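Local coordinates for protein poly(ADP-ribose) glycohydrolase (Thermomonospora curvata, PDB 3SII) that probably hydrolyses the ribose-ribose glycosidic bonds of poly(ADP-ribose), and holds here an ADP-ribose analogue in its macrodomain pocket, at residues A78-G83 / H252-V257; L92-A97 / G218-G223; S175-R180 / G223-D228. All coordinates share one frame; numbering follows the deposited sequence.

Interaction 1 (A78-G83 / H252-V257); sequences ARRLTG and HVVFAV. With A1R (5'-O-[(S)-{[(S)-{[(2R,3R,4S)-3,4-dihydroxypyrrolidin-2-yl]methoxy}(hydroxy)phosphoryl]oxy}(hydroxy)phosphoryl]adenosine), chain B.
Leu81 of helix 74-84 packs against His252 and Val254 of strand 252-256 and carries the apolar part of the contact. Its CD2 methyl meets Val254 CG2 at 3.9 Å, the two side chains sliding past each other in opposite directions. The other methyl, CD1, lies 3.8 Å from His252 CE1, while CD2 sits over one face of the imidazole, offset toward its rim. With chi1 at -91°, well off a staggered value, Leu81 sets both methyls against the strand. The axes of 78-83 and 252-256 run nearly antiparallel (156°) and approach to 10.7 Å, a spacing usual for a helix covering a beta sheet.

The charged part belongs to Arg80. Its chain leaves the helix extended and then bends at chi3 (57°), which brings the guanidinium to Val254, with Arg80 NH2 3.9 Å from Val254 CG2. Arg80 NH1 comes to the edge of the His252 ring, near its plane, 4.5 Å from His252 CE1. Within the helix Leu81 CD1 covers one face of the guanidinium. The guanidinium nitrogens and His252 NE2 find partners beyond the two segments: Arg80 NE forms a salt bridge with Glu72 and NH2 one with Glu68, whose OE1 also accepts a weak hydrogen bond from His252 NE2.

At the far end of the strand segment the ligand's adenine approaches the backbone, Ala256 O lying 3.3 Å from A1R C2.

No hydrogen bond joins helix and strand directly, so van der Waals packing holds them, supplemented by a charge network. Glu68, on the neighbouring strand 66-70, serves Arg80 and His252 together; its negative charge probably offsets any positive charge on the histidine and makes the closeness of these two basic groups tolerable.

Interaction 2 (L92-A97 / G218-G223); sequences LNFASA and GAWGCG. With A1R (5'-O-[(S)-{[(S)-{[(2R,3R,4S)-3,4-dihydroxypyrrolidin-2-yl]methoxy}(hydroxy)phosphoryl]oxy}(hydroxy)phosphoryl]adenosine), chain B.
Phe94 CG stands anti to its own carbonyl carbon (chi1 -54°), which brings one face of the ring against the backbone of Ala219 and Trp220; Trp220 CG, anti to the backbone N (chi1 -171°), sends the indole past the phenyl toward Leu92. Trp220 CA rests above the centre of the Phe94 ring, 3.8 Å from the centroid, in a CH-pi contact. The two aromatic rings meet obliquely, CD1 to CD1 at 3.7 Å, with planes 49° apart. Leu92 CD2 covers a face of the indole, 3.9 Å from the centroid of its five-membered ring, and Trp220 NE1 donates a hydrogen bond to Ser175 O. Gly218 has to be this small, since a CB there would clash with Phe94 CZ. At its edge the phenyl meets A1R, CD2 to O5' at 3.6 Å. An alanine in place of Phe94 is likely to open a gap beneath the backbone of Ala219 and Trp220 and remove the wall beside the ligand's O5'. Gly223 N donates to A1R O1B at 2.8 Å. A glycine-rich loop following a central strand and gripping a diphosphate through backbone N-H groups is characteristic of the ADP-ribose pocket of macrodomains.

Interaction 3 (S175-R180 / G223-D228); sequences SPAPNR and GVFGND. With A1R (5'-O-[(S)-{[(S)-{[(2R,3R,4S)-3,4-dihydroxypyrrolidin-2-yl]methoxy}(hydroxy)phosphoryl]oxy}(hydroxy)phosphoryl]adenosine), chain B.
The Phe225 ring is sandwiched between Asn179 and the ligand. On one face lie the methylene C5N of A1R, over the ring centre, and the adjoining pyrrolidine; on the opposite face the Asn179 amide stacks, its plane 26° from the ring and ND2 3.7 Å from Phe225 CE1. Ala177 O approaches obliquely, 3.2 Å from Phe225 CD2. Asn179 OD1 caps the following helix at Ala182 N and reaches Val224 O through a water.

Asn227 crosses Pro178 at about a right angle. Its chi2 of -84° turns the amide so that ND2 gives Pro178 O a hydrogen bond of 2.9 Å, in the carbonyl plane and near the plane of the amide; ND2 also donates a hydrogen bond to Gly221 O. Asn227 OD1 lies 3.7 Å from Arg180 CB.

Arg180 stretches out beside Asp228, both pointing the same way. NH1 comes 3.6 Å from Asp228 CB but 4.8 Å from OD2, too far for a salt bridge, and the carboxylate caps its own helix at Ala230 N. A second water bonds to Asn227 OD1 and Asp228 N, and weakly to Arg180 NH1.

The 223-226 turn, consistent with the phosphate-binding loop of macrodomains, aims Val224 N at A1R O2A (3.3 Å) and Phe225 N at A1R O1B (3.2 Å). Neutral amides, a ring face and bridging waters fix the loop, while its backbone N-H groups probably help to balance the diphosphate charge.

Overall arrangement
From the N terminus, helix 74-84 opens the widest loop, which interaction 1 closes at strand 252-256; the other two contacts both fall within it. Strand 90-94 next opens interaction 2, and before it closes at 218-223 the chain passes 175-180, whose partner 223-228 comes later, so interactions 2 and 3 cross and share Gly223. Gly221 O also makes a probable hydrogen bond with Asn227 N. Interactions 1 and 2 touch where Val257 packs on Ala219, whereas interactions 1 and 3 stay about 9 Å apart at their nearest atoms. Each contact has a segment that reaches A1R; interaction 1 ties the flanking helix to the sheet, while interactions 2 and 3 gather strand-end loops round the ligand.

Interaction 1 (A78-G83 / H252-V257)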
loop_
_atom_site.group_PDB
_atom_site.type_symbol
_atom_site.label_atom_id
_atom_site.label_comp_id
_atom_site.label_asym_id
_atom_site.label_seq_id
_atom_site.Cartn_x
_atom_site.Cartn_y
_atom_site.Cartn_z
ATOM N N ALA A 78 6.606 1.248 -8.535
ATOM C CA ALA A 78 7.018 -0.127 -8.270
ATOM C C ALA A 78 7.536 -0.792 -9.543
ATOM O O ALA A 78 8.546 -1.488 -9.531
ATOM C CB ALA A 78 5.865 -0.925 -7.687
ATOM N N ARG A 79 6.852 -0.541 -10.649
ATOM C CA ARG A 79 7.242 -1.124 -11.929
ATOM C C ARG A 79 8.609 -0.623 -12.390
ATOM O O ARG A 79 9.431 -1.401 -12.892
ATOM C CB ARG A 79 6.163 -0.821 -12.966
ATOM C CG ARG A 79 6.316 -1.575 -14.267
ATOM C CD ARG A 79 5.157 -1.245 -15.182
ATOM N NE ARG A 79 5.283 -1.904 -16.476
ATOM C CZ ARG A 79 4.546 -1.587 -17.537
ATOM N NH1 ARG A 79 3.630 -0.631 -17.446
ATOM N NH2 ARG A 79 4.716 -2.231 -18.684
ATOM N N ARG A 80 8.860 0.676 -12.219
ATOM C CA ARG A 80 10.152 1.257 -12.573
ATOM C C ARG A 80 11.277 0.627 -11.752
ATOM O O ARG A 80 12.297 0.198 -12.303
ATOM C CB ARG A 80 10.123 2.775 -12.371
ATOM C CG ARG A 80 11.482 3.459 -12.560
ATOM C CD ARG A 80 11.376 4.985 -12.532
ATOM N NE ARG A 80 10.780 5.512 -11.297
ATOM C CZ ARG A 80 11.470 5.906 -10.229
ATOM N NH1 ARG A 80 12.797 5.825 -10.211
ATOM N NH2 ARG A 80 10.825 6.381 -9.168
ATOM N N LEU A 81 11.101 0.581 -10.433
ATOM C CA LEU A 81 12.114 0.012 -9.557
ATOM C C LEU A 81 12.364 -1.459 -9.857
ATOM O O LEU A 81 13.506 -1.929 -9.831
ATOM C CB LEU A 81 11.717 0.192 -8.090
ATOM C CG LEU A 81 12.210 1.469 -7.405
ATOM C CD1 LEU A 81 11.923 2.736 -8.216
ATOM C CD2 LEU A 81 11.629 1.576 -5.988
ATOM N N THR A 82 11.297 -2.186 -10.152
ATOM C CA THR A 82 11.405 -3.614 -10.376
ATOM C C THR A 82 12.182 -3.912 -11.650
ATOM O O THR A 82 12.915 -4.893 -11.716
ATOM C CB THR A 82 10.015 -4.273 -10.449
ATOM O OG1 THR A 82 9.338 -4.069 -9.206
ATOM C CG2 THR A 82 10.154 -5.765 -10.686
ATOM N N GLY A 83 12.039 -3.047 -12.644
ATOM C CA GLY A 83 12.760 -3.227 -13.893
ATOM C C GLY A 83 14.245 -2.939 -13.744
ATOM O O GLY A 83 15.053 -3.364 -14.567
ATOM N N HIS A 252 16.523 2.527 -1.101
ATOM C CA HIS A 252 15.796 3.427 -1.974
ATOM C C HIS A 252 14.376 3.541 -1.452
ATOM O O HIS A 252 13.724 2.534 -1.205
ATOM C CB HIS A 252 15.777 2.849 -3.394
ATOM C CG HIS A 252 15.293 3.794 -4.454
ATOM N ND1 HIS A 252 15.362 3.490 -5.797
ATOM C CD2 HIS A 252 14.732 5.025 -4.376
ATOM C CE1 HIS A 252 14.868 4.492 -6.502
ATOM N NE2 HIS A 252 14.479 5.438 -5.665
ATOM N N VAL A 253 13.919 4.769 -1.253
ATOM C CA VAL A 253 12.546 5.016 -0.845
ATOM C C VAL A 253 11.971 6.019 -1.811
ATOM O O VAL A 253 12.547 7.098 -2.005
ATOM C CB VAL A 253 12.451 5.587 0.579
ATOM C CG1 VAL A 253 10.994 5.945 0.926
ATOM C CG2 VAL A 253 13.023 4.608 1.587
ATOM N N VAL A 254 10.855 5.661 -2.438
ATOM C CA VAL A 254 10.170 6.565 -3.352
ATOM C C VAL A 254 8.852 6.973 -2.717
ATOM O O VAL A 254 8.071 6.123 -2.299
ATOM C CB VAL A 254 9.874 5.902 -4.714
ATOM C CG1 VAL A 254 9.112 6.886 -5.632
ATOM C CG2 VAL A 254 11.154 5.424 -5.383
ATOM N N PHE A 255 8.622 8.278 -2.606
ATOM C CA PHE A 255 7.304 8.774 -2.250
ATOM C C PHE A 255 6.601 9.070 -3.555
ATOM O O PHE A 255 6.816 10.115 -4.176
ATOM C CB PHE A 255 7.411 10.005 -1.348
ATOM C CG PHE A 255 8.035 9.704 -0.010
ATOM C CD1 PHE A 255 7.275 9.157 1.014
ATOM C CD2 PHE A 255 9.377 9.953 0.215
ATOM C CE1 PHE A 255 7.844 8.865 2.254
ATOM C CE2 PHE A 255 9.964 9.664 1.450
ATOM C CZ PHE A 255 9.192 9.114 2.474
ATOM N N ALA A 256 5.802 8.106 -3.991
ATOM C CA ALA A 256 5.065 8.213 -5.242
ATOM C C ALA A 256 3.700 8.789 -4.909
ATOM O O ALA A 256 2.856 8.121 -4.311
ATOM C CB ALA A 256 4.946 6.841 -5.899
ATOM N N VAL A 257 3.492 10.046 -5.289
ATOM C CA VAL A 257 2.278 10.755 -4.921
ATOM C C VAL A 257 1.595 11.286 -6.180
ATOM O O VAL A 257 1.999 12.318 -6.751
ATOM C CB VAL A 257 2.570 11.905 -3.948
ATOM C CG1 VAL A 257 1.251 12.481 -3.435
ATOM C CG2 VAL A 257 3.448 11.411 -2.791
HETATM N N1 A1R B . -0.677 6.270 -6.347
HETATM C C2 A1R B . -0.053 7.214 -5.580
HETATM N N3 A1R B . -0.743 8.179 -4.912
HETATM C C4 A1R B . -2.053 8.117 -5.079
HETATM C C5 A1R B . -2.791 7.199 -5.822
HETATM C C6 A1R B . -2.022 6.254 -6.469
HETATM N N6 A1R B . -2.623 5.253 -7.294
HETATM N N7 A1R B . -4.150 7.476 -5.730
HETATM C C8 A1R B . -4.237 8.552 -4.925
HETATM N N9 A1R B . -2.996 8.991 -4.503
HETATM C "C1'" A1R B . -2.676 10.097 -3.618
HETATM C "C2'" A1R B . -3.713 11.166 -3.574
HETATM O "O2'" A1R B . -3.119 12.410 -3.416
HETATM C "C3'" A1R B . -4.518 10.825 -2.380
HETATM O "O3'" A1R B . -5.074 11.943 -1.782
HETATM O "O4'" A1R B . -2.535 9.630 -2.300
HETATM C "C4'" A1R B . -3.524 10.188 -1.477
HETATM C "C5'" A1R B . -4.160 9.180 -0.544
HETATM O "O5'" A1R B . -4.819 8.186 -1.264
HETATM P PA A1R B . -6.147 7.506 -0.684
HETATM O O1A A1R B . -6.332 6.298 -1.558
HETATM O O2A A1R B . -7.335 8.402 -0.635
HETATM O O3A A1R B . -5.718 7.003 0.756
HETATM P PB A1R B . -6.479 7.120 2.160
HETATM O O1B A1R B . -6.690 8.552 2.593
HETATM O O2B A1R B . -5.640 6.359 3.146
HETATM O O5N A1R B . -7.922 6.511 1.978
HETATM C C5N A1R B . -8.163 5.144 2.125
HETATM N N4N A1R B . -9.463 4.767 0.598
HETATM C C1N A1R B . -9.442 3.562 -0.221
HETATM O O2N A1R B . -9.941 1.363 0.513
HETATM C C2N A1R B . -9.127 2.445 0.726
HETATM O O3N A1R B . -10.580 3.180 2.461
HETATM C C3N A1R B . -9.257 3.069 2.066
HETATM C C4N A1R B . -9.256 4.524 2.118
#

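Interaction 2 (L92-A97 / G218-G223)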
loop_
_atom_site.group_PDB
_atom_site.type_symbol
_atom_site.label_atom_id
_atom_site.label_comp_id
_atom_site.label_asym_id
_atom_site.label_seq_id
_atom_site.Cartn_x
_atom_site.Cartn_y
_atom_site.Cartn_z
ATOM N N LEU A 92 3.491 0.283 0.183
ATOM C CA LEU A 92 2.456 0.538 1.172
ATOM C C LEU A 92 1.096 0.673 0.478
ATOM O O LEU A 92 0.932 1.493 -0.421
ATOM C CB LEU A 92 2.797 1.803 1.975
ATOM C CG LEU A 92 1.753 2.300 2.978
ATOM C CD1 LEU A 92 1.407 1.203 4.004
ATOM C CD2 LEU A 92 2.237 3.591 3.661
ATOM N N ASN A 93 0.152 -0.170 0.887
ATOM C CA ASN A 93 -1.255 -0.114 0.497
ATOM C C ASN A 93 -1.981 0.785 1.495
ATOM O O ASN A 93 -1.959 0.510 2.703
ATOM C CB ASN A 93 -1.834 -1.540 0.529
ATOM C CG ASN A 93 -3.332 -1.568 0.326
ATOM O OD1 ASN A 93 -3.911 -0.628 -0.215
ATOM N ND2 ASN A 93 -3.973 -2.642 0.778
ATOM N N PHE A 94 -2.590 1.867 0.990
ATOM C CA PHE A 94 -3.312 2.823 1.832
ATOM C C PHE A 94 -4.669 2.206 2.145
ATOM O O PHE A 94 -5.686 2.506 1.502
ATOM C CB PHE A 94 -3.500 4.169 1.116
ATOM C CG PHE A 94 -2.219 4.797 0.592
ATOM C CD1 PHE A 94 -0.967 4.419 1.064
ATOM C CD2 PHE A 94 -2.288 5.809 -0.362
ATOM C CE1 PHE A 94 0.193 5.013 0.578
ATOM C CE2 PHE A 94 -1.136 6.410 -0.846
ATOM C CZ PHE A 94 0.111 6.011 -0.374
ATOM N N ALA A 95 -4.669 1.338 3.146
ATOM C CA ALA A 95 -5.696 0.320 3.291
ATOM C C ALA A 95 -6.978 0.786 3.943
ATOM O O ALA A 95 -6.970 1.628 4.850
ATOM C CB ALA A 95 -5.142 -0.855 4.073
ATOM N N SER A 96 -8.075 0.193 3.491
ATOM C CA SER A 96 -9.304 0.161 4.270
ATOM C C SER A 96 -9.106 -0.755 5.463
ATOM O O SER A 96 -8.475 -1.806 5.359
ATOM C CB SER A 96 -10.442 -0.376 3.413
ATOM O OG SER A 96 -11.617 -0.592 4.194
ATOM N N ALA A 97 -9.650 -0.355 6.602
ATOM C CA ALA A 97 -9.605 -1.185 7.791
ATOM C C ALA A 97 -10.680 -2.258 7.733
ATOM O O ALA A 97 -10.598 -3.258 8.443
ATOM C CB ALA A 97 -9.811 -0.323 9.028
ATOM N N GLY A 218 4.033 6.950 0.227
ATOM C CA GLY A 218 3.275 8.045 -0.361
ATOM C C GLY A 218 2.404 8.721 0.673
ATOM O O GLY A 218 2.683 8.616 1.882
ATOM N N ALA A 219 1.363 9.398 0.194
ATOM C CA ALA A 219 0.482 10.221 1.026
ATOM C C ALA A 219 -0.595 9.392 1.721
ATOM O O ALA A 219 -1.801 9.641 1.591
ATOM C CB ALA A 219 -0.135 11.357 0.194
ATOM N N TRP A 220 -0.120 8.377 2.429
ATOM C CA TRP A 220 -0.910 7.497 3.274
ATOM C C TRP A 220 -1.948 8.271 4.084
ATOM O O TRP A 220 -1.608 9.195 4.823
ATOM C CB TRP A 220 0.086 6.818 4.209
ATOM C CG TRP A 220 -0.401 5.689 5.082
ATOM C CD1 TRP A 220 -1.276 4.678 4.764
ATOM C CD2 TRP A 220 0.000 5.465 6.432
ATOM N NE1 TRP A 220 -1.425 3.831 5.845
ATOM C CE2 TRP A 220 -0.646 4.294 6.876
ATOM C CE3 TRP A 220 0.869 6.137 7.308
ATOM C CZ2 TRP A 220 -0.470 3.788 8.167
ATOM C CZ3 TRP A 220 1.040 5.641 8.583
ATOM C CH2 TRP A 220 0.379 4.475 9.002
ATOM N N GLY A 221 -3.215 7.900 3.930
ATOM C CA GLY A 221 -4.276 8.477 4.744
ATOM C C GLY A 221 -4.693 9.897 4.395
ATOM O O GLY A 221 -5.531 10.477 5.082
ATOM N N CYS A 222 -4.153 10.444 3.309
ATOM C CA CYS A 222 -4.338 11.866 3.006
ATOM C C CYS A 222 -5.440 12.159 1.994
ATOM O O CYS A 222 -5.604 13.304 1.564
ATOM C CB CYS A 222 -3.017 12.483 2.546
ATOM S SG CYS A 222 -1.750 12.509 3.823
ATOM N N GLY A 223 -6.184 11.125 1.617
ATOM C CA GLY A 223 -7.318 11.281 0.719
ATOM C C GLY A 223 -8.606 11.189 1.514
ATOM O O GLY A 223 -8.936 12.080 2.293
HETATM N N1 A1R B . -0.677 6.270 -6.347
HETATM C C2 A1R B . -0.053 7.214 -5.580
HETATM N N3 A1R B . -0.743 8.179 -4.912
HETATM C C4 A1R B . -2.053 8.117 -5.079
HETATM C C5 A1R B . -2.791 7.199 -5.822
HETATM C C6 A1R B . -2.022 6.254 -6.469
HETATM N N6 A1R B . -2.623 5.253 -7.294
HETATM N N7 A1R B . -4.150 7.476 -5.730
HETATM C C8 A1R B . -4.237 8.552 -4.925
HETATM N N9 A1R B . -2.996 8.991 -4.503
HETATM C "C1'" A1R B . -2.676 10.097 -3.618
HETATM C "C2'" A1R B . -3.713 11.166 -3.574
HETATM O "O2'" A1R B . -3.119 12.410 -3.416
HETATM C "C3'" A1R B . -4.518 10.825 -2.380
HETATM O "O3'" A1R B . -5.074 11.943 -1.782
HETATM O "O4'" A1R B . -2.535 9.630 -2.300
HETATM C "C4'" A1R B . -3.524 10.188 -1.477
HETATM C "C5'" A1R B . -4.160 9.180 -0.544
HETATM O "O5'" A1R B . -4.819 8.186 -1.264
HETATM P PA A1R B . -6.147 7.506 -0.684
HETATM O O1A A1R B . -6.332 6.298 -1.558
HETATM O O2A A1R B . -7.335 8.402 -0.635
HETATM O O3A A1R B . -5.718 7.003 0.756
HETATM P PB A1R B . -6.479 7.120 2.160
HETATM O O1B A1R B . -6.690 8.552 2.593
HETATM O O2B A1R B . -5.640 6.359 3.146
HETATM O O5N A1R B . -7.922 6.511 1.978
HETATM C C5N A1R B . -8.163 5.144 2.125
HETATM N N4N A1R B . -9.463 4.767 0.598
HETATM C C1N A1R B . -9.442 3.562 -0.221
HETATM O O2N A1R B . -9.941 1.363 0.513
HETATM C C2N A1R B . -9.127 2.445 0.726
HETATM O O3N A1R B . -10.580 3.180 2.461
HETATM C C3N A1R B . -9.257 3.069 2.066
HETATM C C4N A1R B . -9.256 4.524 2.118
#

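Interaction 3 (S175-R180 / G223-D228)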
loop_
_atom_site.group_PDB
_atom_site.type_symbol
_atom_site.label_atom_id
_atom_site.label_comp_id
_atom_site.label_asym_id
_atom_site.label_seq_id
_atom_site.Cartn_x
_atom_site.Cartn_y
_atom_site.Cartn_z
ATOM N N SER A 175 -1.785 -1.513 5.879
ATOM C CA SER A 175 -1.931 -0.907 7.199
ATOM C C SER A 175 -2.811 0.318 7.022
ATOM O O SER A 175 -2.520 1.162 6.183
ATOM C CB SER A 175 -0.556 -0.474 7.713
ATOM O OG SER A 175 -0.656 0.371 8.860
ATOM N N PRO A 176 -3.901 0.426 7.798
ATOM C CA PRO A 176 -4.784 1.577 7.602
ATOM C C PRO A 176 -4.314 2.770 8.402
ATOM O O PRO A 176 -3.985 2.645 9.577
ATOM C CB PRO A 176 -6.113 1.080 8.166
ATOM C CG PRO A 176 -5.697 0.155 9.276
ATOM C CD PRO A 176 -4.428 -0.520 8.801
ATOM N N ALA A 177 -4.254 3.923 7.754
ATOM C CA ALA A 177 -4.006 5.154 8.475
ATOM C C ALA A 177 -5.237 5.460 9.322
ATOM O O ALA A 177 -6.344 5.001 9.005
ATOM C CB ALA A 177 -3.743 6.297 7.495
ATOM N N PRO A 178 -5.063 6.242 10.397
ATOM C CA PRO A 178 -6.250 6.662 11.150
ATOM C C PRO A 178 -7.213 7.451 10.265
ATOM O O PRO A 178 -6.788 8.214 9.389
ATOM C CB PRO A 178 -5.668 7.548 12.253
ATOM C CG PRO A 178 -4.338 7.998 11.729
ATOM C CD PRO A 178 -3.823 6.832 10.929
ATOM N N ASN A 179 -8.506 7.255 10.486
ATOM C CA ASN A 179 -9.522 7.982 9.740
ATOM C C ASN A 179 -9.739 9.327 10.411
ATOM O O ASN A 179 -10.692 9.514 11.181
ATOM C CB ASN A 179 -10.821 7.173 9.683
ATOM C CG ASN A 179 -11.819 7.729 8.677
ATOM O OD1 ASN A 179 -11.813 8.919 8.362
ATOM N ND2 ASN A 179 -12.691 6.863 8.176
ATOM N N ARG A 180 -8.839 10.262 10.124
ATOM C CA ARG A 180 -8.856 11.553 10.796
ATOM C C ARG A 180 -10.117 12.339 10.481
ATOM O O ARG A 180 -10.580 13.147 11.290
ATOM C CB ARG A 180 -7.617 12.370 10.435
ATOM C CG ARG A 180 -7.550 13.648 11.241
ATOM C CD ARG A 180 -6.280 14.421 11.023
ATOM N NE ARG A 180 -6.250 15.581 11.913
ATOM C CZ ARG A 180 -5.436 16.619 11.760
ATOM N NH1 ARG A 180 -4.579 16.648 10.748
ATOM N NH2 ARG A 180 -5.481 17.628 12.618
ATOM N N GLY A 223 -6.184 11.125 1.617
ATOM C CA GLY A 223 -7.318 11.281 0.719
ATOM C C GLY A 223 -8.606 11.189 1.514
ATOM O O GLY A 223 -8.936 12.080 2.293
ATOM N N VAL A 224 -9.315 10.082 1.337
ATOM C CA VAL A 224 -10.577 9.850 2.020
ATOM C C VAL A 224 -10.445 9.976 3.536
ATOM O O VAL A 224 -11.361 10.448 4.209
ATOM C CB VAL A 224 -11.126 8.448 1.692
ATOM C CG1 VAL A 224 -12.481 8.248 2.349
ATOM C CG2 VAL A 224 -11.221 8.252 0.184
ATOM N N PHE A 225 -9.306 9.550 4.068
ATOM C CA PHE A 225 -9.104 9.541 5.523
ATOM C C PHE A 225 -8.740 10.909 6.095
ATOM O O PHE A 225 -8.680 11.072 7.311
ATOM C CB PHE A 225 -8.061 8.493 5.924
ATOM C CG PHE A 225 -8.582 7.076 5.937
ATOM C CD1 PHE A 225 -9.903 6.801 5.626
ATOM C CD2 PHE A 225 -7.742 6.021 6.267
ATOM C CE1 PHE A 225 -10.380 5.500 5.639
ATOM C CE2 PHE A 225 -8.211 4.711 6.276
ATOM C CZ PHE A 225 -9.538 4.454 5.963
ATOM N N GLY A 226 -8.488 11.877 5.220
ATOM C CA GLY A 226 -8.357 13.274 5.614
ATOM C C GLY A 226 -7.185 13.640 6.513
ATOM O O GLY A 226 -7.258 14.597 7.286
ATOM N N ASN A 227 -6.099 12.886 6.435
ATOM C CA ASN A 227 -4.914 13.287 7.176
ATOM C C ASN A 227 -4.215 14.457 6.493
ATOM O O ASN A 227 -4.423 14.713 5.309
ATOM C CB ASN A 227 -3.938 12.117 7.352
ATOM C CG ASN A 227 -4.376 11.158 8.430
ATOM O OD1 ASN A 227 -4.111 11.373 9.616
ATOM N ND2 ASN A 227 -5.065 10.098 8.028
ATOM N N ASP A 228 -3.387 15.156 7.261
ATOM C CA ASP A 228 -2.644 16.320 6.798
ATOM C C ASP A 228 -1.362 15.853 6.107
ATOM O O ASP A 228 -0.509 15.230 6.736
ATOM C CB ASP A 228 -2.301 17.191 8.013
ATOM C CG ASP A 228 -1.485 18.418 7.653
ATOM O OD1 ASP A 228 -1.091 18.567 6.479
ATOM O OD2 ASP A 228 -1.226 19.235 8.563
HETATM N N1 A1R B . -0.677 6.270 -6.347
HETATM C C2 A1R B . -0.053 7.214 -5.580
HETATM N N3 A1R B . -0.743 8.179 -4.912
HETATM C C4 A1R B . -2.053 8.117 -5.079
HETATM C C5 A1R B . -2.791 7.199 -5.822
HETATM C C6 A1R B . -2.022 6.254 -6.469
HETATM N N6 A1R B . -2.623 5.253 -7.294
HETATM N N7 A1R B . -4.150 7.476 -5.730
HETATM C C8 A1R B . -4.237 8.552 -4.925
HETATM N N9 A1R B . -2.996 8.991 -4.503
HETATM C "C1'" A1R B . -2.676 10.097 -3.618
HETATM C "C2'" A1R B . -3.713 11.166 -3.574
HETATM O "O2'" A1R B . -3.119 12.410 -3.416
HETATM C "C3'" A1R B . -4.518 10.825 -2.380
HETATM O "O3'" A1R B . -5.074 11.943 -1.782
HETATM O "O4'" A1R B . -2.535 9.630 -2.300
HETATM C "C4'" A1R B . -3.524 10.188 -1.477
HETATM C "C5'" A1R B . -4.160 9.180 -0.544
HETATM O "O5'" A1R B . -4.819 8.186 -1.264
HETATM P PA A1R B . -6.147 7.506 -0.684
HETATM O O1A A1R B . -6.332 6.298 -1.558
HETATM O O2A A1R B . -7.335 8.402 -0.635
HETATM O O3A A1R B . -5.718 7.003 0.756
HETATM P PB A1R B . -6.479 7.120 2.160
HETATM O O1B A1R B . -6.690 8.552 2.593
HETATM O O2B A1R B . -5.640 6.359 3.146
HETATM O O5N A1R B . -7.922 6.511 1.978
HETATM C C5N A1R B . -8.163 5.144 2.125
HETATM N N4N A1R B . -9.463 4.767 0.598
HETATM C C1N A1R B . -9.442 3.562 -0.221
HETATM O O2N A1R B . -9.941 1.363 0.513
HETATM C C2N A1R B . -9.127 2.445 0.726
HETATM O O3N A1R B . -10.580 3.180 2.461
HETATM C C3N A1R B . -9.257 3.069 2.066
HETATM C C4N A1R B . -9.256 4.524 2.118
HETATM O O HOH W 1 -13.252 9.179 5.620
HETATM O O HOH W 2 -3.115 13.939 9.931
#